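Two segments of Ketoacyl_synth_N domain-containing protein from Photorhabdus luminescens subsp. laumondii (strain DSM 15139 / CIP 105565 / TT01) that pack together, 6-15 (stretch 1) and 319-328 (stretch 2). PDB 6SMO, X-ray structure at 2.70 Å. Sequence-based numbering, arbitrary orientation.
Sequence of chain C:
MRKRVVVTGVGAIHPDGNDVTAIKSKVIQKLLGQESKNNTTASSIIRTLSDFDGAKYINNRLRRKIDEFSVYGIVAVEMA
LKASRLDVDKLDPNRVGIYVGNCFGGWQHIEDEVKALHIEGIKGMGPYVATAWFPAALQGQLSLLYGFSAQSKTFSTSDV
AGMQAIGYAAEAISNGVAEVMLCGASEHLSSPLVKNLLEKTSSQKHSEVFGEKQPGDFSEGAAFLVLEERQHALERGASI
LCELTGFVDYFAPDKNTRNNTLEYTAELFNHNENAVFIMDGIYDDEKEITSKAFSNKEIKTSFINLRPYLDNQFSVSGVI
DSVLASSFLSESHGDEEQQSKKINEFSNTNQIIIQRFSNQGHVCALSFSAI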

# COMPACT_ATOMS: atom_id res chain seq x y z
N VAL C 6 13.45 -9.90 -18.35
CA VAL C 6 14.89 -10.21 -18.05
C VAL C 6 15.39 -9.28 -16.95
O VAL C 6 14.93 -8.12 -16.88
N VAL C 7 16.31 -9.78 -16.12
CA VAL C 7 17.00 -9.01 -15.03
C VAL C 7 18.27 -8.40 -15.63
O VAL C 7 19.10 -9.17 -16.15
N THR C 8 18.41 -7.07 -15.57
CA THR C 8 19.54 -6.30 -16.16
C THR C 8 20.44 -5.72 -15.06
O THR C 8 21.64 -5.51 -15.35
N GLY C 9 19.91 -5.46 -13.86
CA GLY C 9 20.67 -4.92 -12.72
C GLY C 9 20.11 -5.39 -11.39
O GLY C 9 18.89 -5.61 -11.30
N VAL C 10 20.99 -5.53 -10.38
CA VAL C 10 20.63 -5.96 -9.00
C VAL C 10 21.43 -5.13 -7.99
O VAL C 10 22.61 -4.82 -8.27
N GLY C 11 20.80 -4.78 -6.87
CA GLY C 11 21.41 -4.08 -5.73
C GLY C 11 20.80 -4.54 -4.42
O GLY C 11 19.57 -4.75 -4.39
N ALA C 12 21.62 -4.78 -3.40
CA ALA C 12 21.17 -5.22 -2.06
C ALA C 12 22.15 -4.73 -1.00
O ALA C 12 23.29 -4.51 -1.35
N ILE C 13 21.71 -4.56 0.24
CA ILE C 13 22.61 -4.20 1.37
C ILE C 13 22.25 -5.14 2.52
O ILE C 13 21.10 -5.43 2.69
N HIS C 14 23.23 -5.61 3.29
CA HIS C 14 22.93 -6.60 4.35
C HIS C 14 24.02 -6.53 5.42
O HIS C 14 25.05 -5.95 5.15
N PRO C 15 23.83 -7.10 6.63
CA PRO C 15 24.86 -7.13 7.65
C PRO C 15 26.12 -7.81 7.11
O PRO C 15 27.17 -7.48 7.54
N VAL C 319 13.67 -12.23 -1.96
CA VAL C 319 14.09 -11.16 -2.91
C VAL C 319 15.62 -11.14 -2.99
O VAL C 319 16.15 -11.15 -4.12
N ILE C 320 16.29 -11.15 -1.83
CA ILE C 320 17.79 -11.15 -1.75
C ILE C 320 18.31 -12.45 -2.38
O ILE C 320 19.38 -12.41 -2.98
N ASP C 321 17.55 -13.53 -2.24
CA ASP C 321 17.85 -14.85 -2.87
C ASP C 321 17.84 -14.70 -4.40
O ASP C 321 18.76 -15.22 -5.05
N SER C 322 16.83 -14.00 -4.93
CA SER C 322 16.66 -13.71 -6.38
C SER C 322 17.77 -12.79 -6.88
O SER C 322 18.16 -12.92 -8.06
N VAL C 323 18.25 -11.88 -6.03
CA VAL C 323 19.39 -10.96 -6.31
C VAL C 323 20.67 -11.79 -6.48
O VAL C 323 21.38 -11.58 -7.49
N LEU C 324 20.93 -12.71 -5.54
CA LEU C 324 22.08 -13.65 -5.57
C LEU C 324 21.96 -14.59 -6.78
O LEU C 324 22.97 -14.75 -7.50
N ALA C 325 20.78 -15.18 -6.99
CA ALA C 325 20.49 -16.16 -8.07
C ALA C 325 20.76 -15.53 -9.44
O ALA C 325 21.28 -16.25 -10.32
N SER C 326 20.42 -14.25 -9.61
CA SER C 326 20.66 -13.45 -10.85
C SER C 326 22.17 -13.29 -11.09
O SER C 326 22.59 -13.37 -12.26
N SER C 327 22.94 -13.05 -10.02
CA SER C 327 24.42 -12.88 -10.05
C SER C 327 25.09 -14.21 -10.42
O SER C 327 26.07 -14.17 -11.20
N PHE C 328 24.60 -15.33 -9.87
CA PHE C 328 25.13 -16.70 -10.12
C PHE C 328 24.95 -17.07 -11.60
O PHE C 328 25.91 -17.60 -12.19

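A strand, residues 6-13, lies against a helix, residues 319-328, and the two run in largely opposed directions, at 132° between their N-to-C axes. The axes approach to 8.5 Å, and the side chains between them fill the space. No hydrogen bond crosses the gap, so the fit rests on shape. The strand offers Val7, Val10 and Ala12 to the helix, with His14 just beyond its end; the helix answers with Ile320, Val323 and Ser326, residues three apart that line up along one side of it.

The centre of the contact is the meeting of Val10 and Val323, whose CA atoms are only 5.8 Å apart. Both CA-to-CB bonds point toward the other stretch. Val10, in the m rotamer, has its CB 4.0 Å from CG1 of Val323, which is in the t rotamer. The methyls of Val10 spread over the next turn of the helix: CG1 lies 4.0 Å from CB of Ser326, while CG2 lies 3.9 Å from OG of Ser327. The branched valine thus sits as a bump in a hollow bordered by Val323, Ser326 and Ser327. Small serines suit this border, since a short side chain leaves the valine room to settle close to the helix.

Val323 in turn reaches into the strand between Val10 and Ala12. Its CG1 lies 4.1 Å from CB of Ala12, and its CG2 comes 4.3 Å from the backbone O of Gly11. Gly11 has no side chain, and a CB there would point away from the helix, so it is its backbone that meets the valine. The single methyl of Ala12 forms a low point in the strand surface. Into this region extends Ile320, t at both chi1 and chi2, whose long arm places CD1 4.4 Å from CB of Ala12. The same CD1 lies 4.2 Å from CD2 of His14, approaching the ring obliquely. A long aliphatic side chain suits this end, where its terminal methyl CD1 lies near both the alanine and the imidazole. The CA-to-CB bond of His14, in the t rotamer, points toward the helix, yet its NE2 finds a hydrogen-bonding partner elsewhere in the structure.

At the other end Val7, also t, sets CG1 3.8 Å from OG of Ser326, a van der Waals contact rather than a polar one. That hydroxyl is already satisfied: with Ser326 in the m rotamer, OG donates to O of Ser322, 2.7 Å away, one turn back. Ser327, likewise m, donates from OG to O of Val323 at 3.2 Å. By folding their hydroxyls onto their own helix, both serines can be buried against valine methyls without leaving a donor stranded.

The CA-to-CB bond of Ile13 points away from the helix. That of Leu324 also points away from the strand, and although the end of its side chain comes nearer, it stops short of contact. The contact buries 338 Å² in all, a compact and mainly apolar seam.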

# COMPACT_ATOMS: atom_id res chain seq x y z
CB VAL C 6 15.76 -10.11 -19.32
CG1 VAL C 6 15.50 -11.26 -20.27
CG2 VAL C 6 15.59 -8.78 -20.03
CB VAL C 7 17.33 -9.92 -13.83
CG1 VAL C 7 17.92 -9.13 -12.67
CG2 VAL C 7 16.12 -10.72 -13.36
CB THR C 8 19.02 -5.20 -17.09
OG1 THR C 8 17.98 -4.48 -16.43
CG2 THR C 8 18.50 -5.75 -18.40
CB VAL C 10 20.86 -7.47 -8.79
CG1 VAL C 10 19.86 -8.31 -9.57
CG2 VAL C 10 22.29 -7.89 -9.12
CB ALA C 12 21.11 -6.71 -2.03
CB ILE C 13 22.52 -2.72 1.77
CG1 ILE C 13 21.10 -2.31 2.17
CG2 ILE C 13 23.03 -1.84 0.66
CD1 ILE C 13 21.04 -0.96 2.80
CB HIS C 14 22.86 -7.96 3.67
CG HIS C 14 22.39 -9.09 4.51
ND1 HIS C 14 23.22 -10.10 4.90
CD2 HIS C 14 21.18 -9.42 4.99
CE1 HIS C 14 22.56 -10.97 5.61
NE2 HIS C 14 21.32 -10.58 5.67
CB PRO C 15 24.22 -8.06 8.67
CG PRO C 15 22.79 -7.70 8.61
CD PRO C 15 22.55 -7.58 7.13
CB VAL C 319 13.53 -9.78 -2.50
CG1 VAL C 319 14.03 -8.67 -3.40
CG2 VAL C 319 12.01 -9.78 -2.44
CB ILE C 320 18.28 -10.93 -0.31
CG1 ILE C 320 19.80 -10.75 -0.26
CG2 ILE C 320 17.81 -12.03 0.62
CD1 ILE C 320 20.28 -9.93 0.90
CB ASP C 321 16.87 -15.93 -2.41
CG ASP C 321 16.92 -16.22 -0.91
OD1 ASP C 321 16.99 -15.25 -0.13
OD2 ASP C 321 16.89 -17.41 -0.55
CB SER C 322 15.29 -13.12 -6.66
OG SER C 322 14.26 -14.02 -6.30
CB VAL C 323 19.54 -9.89 -5.21
CG1 VAL C 323 20.94 -9.27 -5.17
CG2 VAL C 323 18.49 -8.80 -5.34
CB LEU C 324 22.14 -14.45 -4.26
CG LEU C 324 23.08 -13.91 -3.19
CD1 LEU C 324 22.86 -12.42 -2.94
CD2 LEU C 324 22.92 -14.69 -1.89
CB ALA C 325 19.06 -16.65 -7.96
CB SER C 326 19.96 -12.12 -10.78
OG SER C 326 18.55 -12.29 -10.70
CB SER C 327 24.94 -12.34 -8.74
OG SER C 327 24.39 -11.06 -8.47
CB PHE C 328 24.44 -17.73 -9.21
CG PHE C 328 25.07 -17.88 -7.84
CD1 PHE C 328 26.35 -18.40 -7.70
CD2 PHE C 328 24.37 -17.53 -6.70
CE1 PHE C 328 26.92 -18.54 -6.45
CE2 PHE C 328 24.95 -17.67 -5.44
CZ PHE C 328 26.22 -18.18 -5.32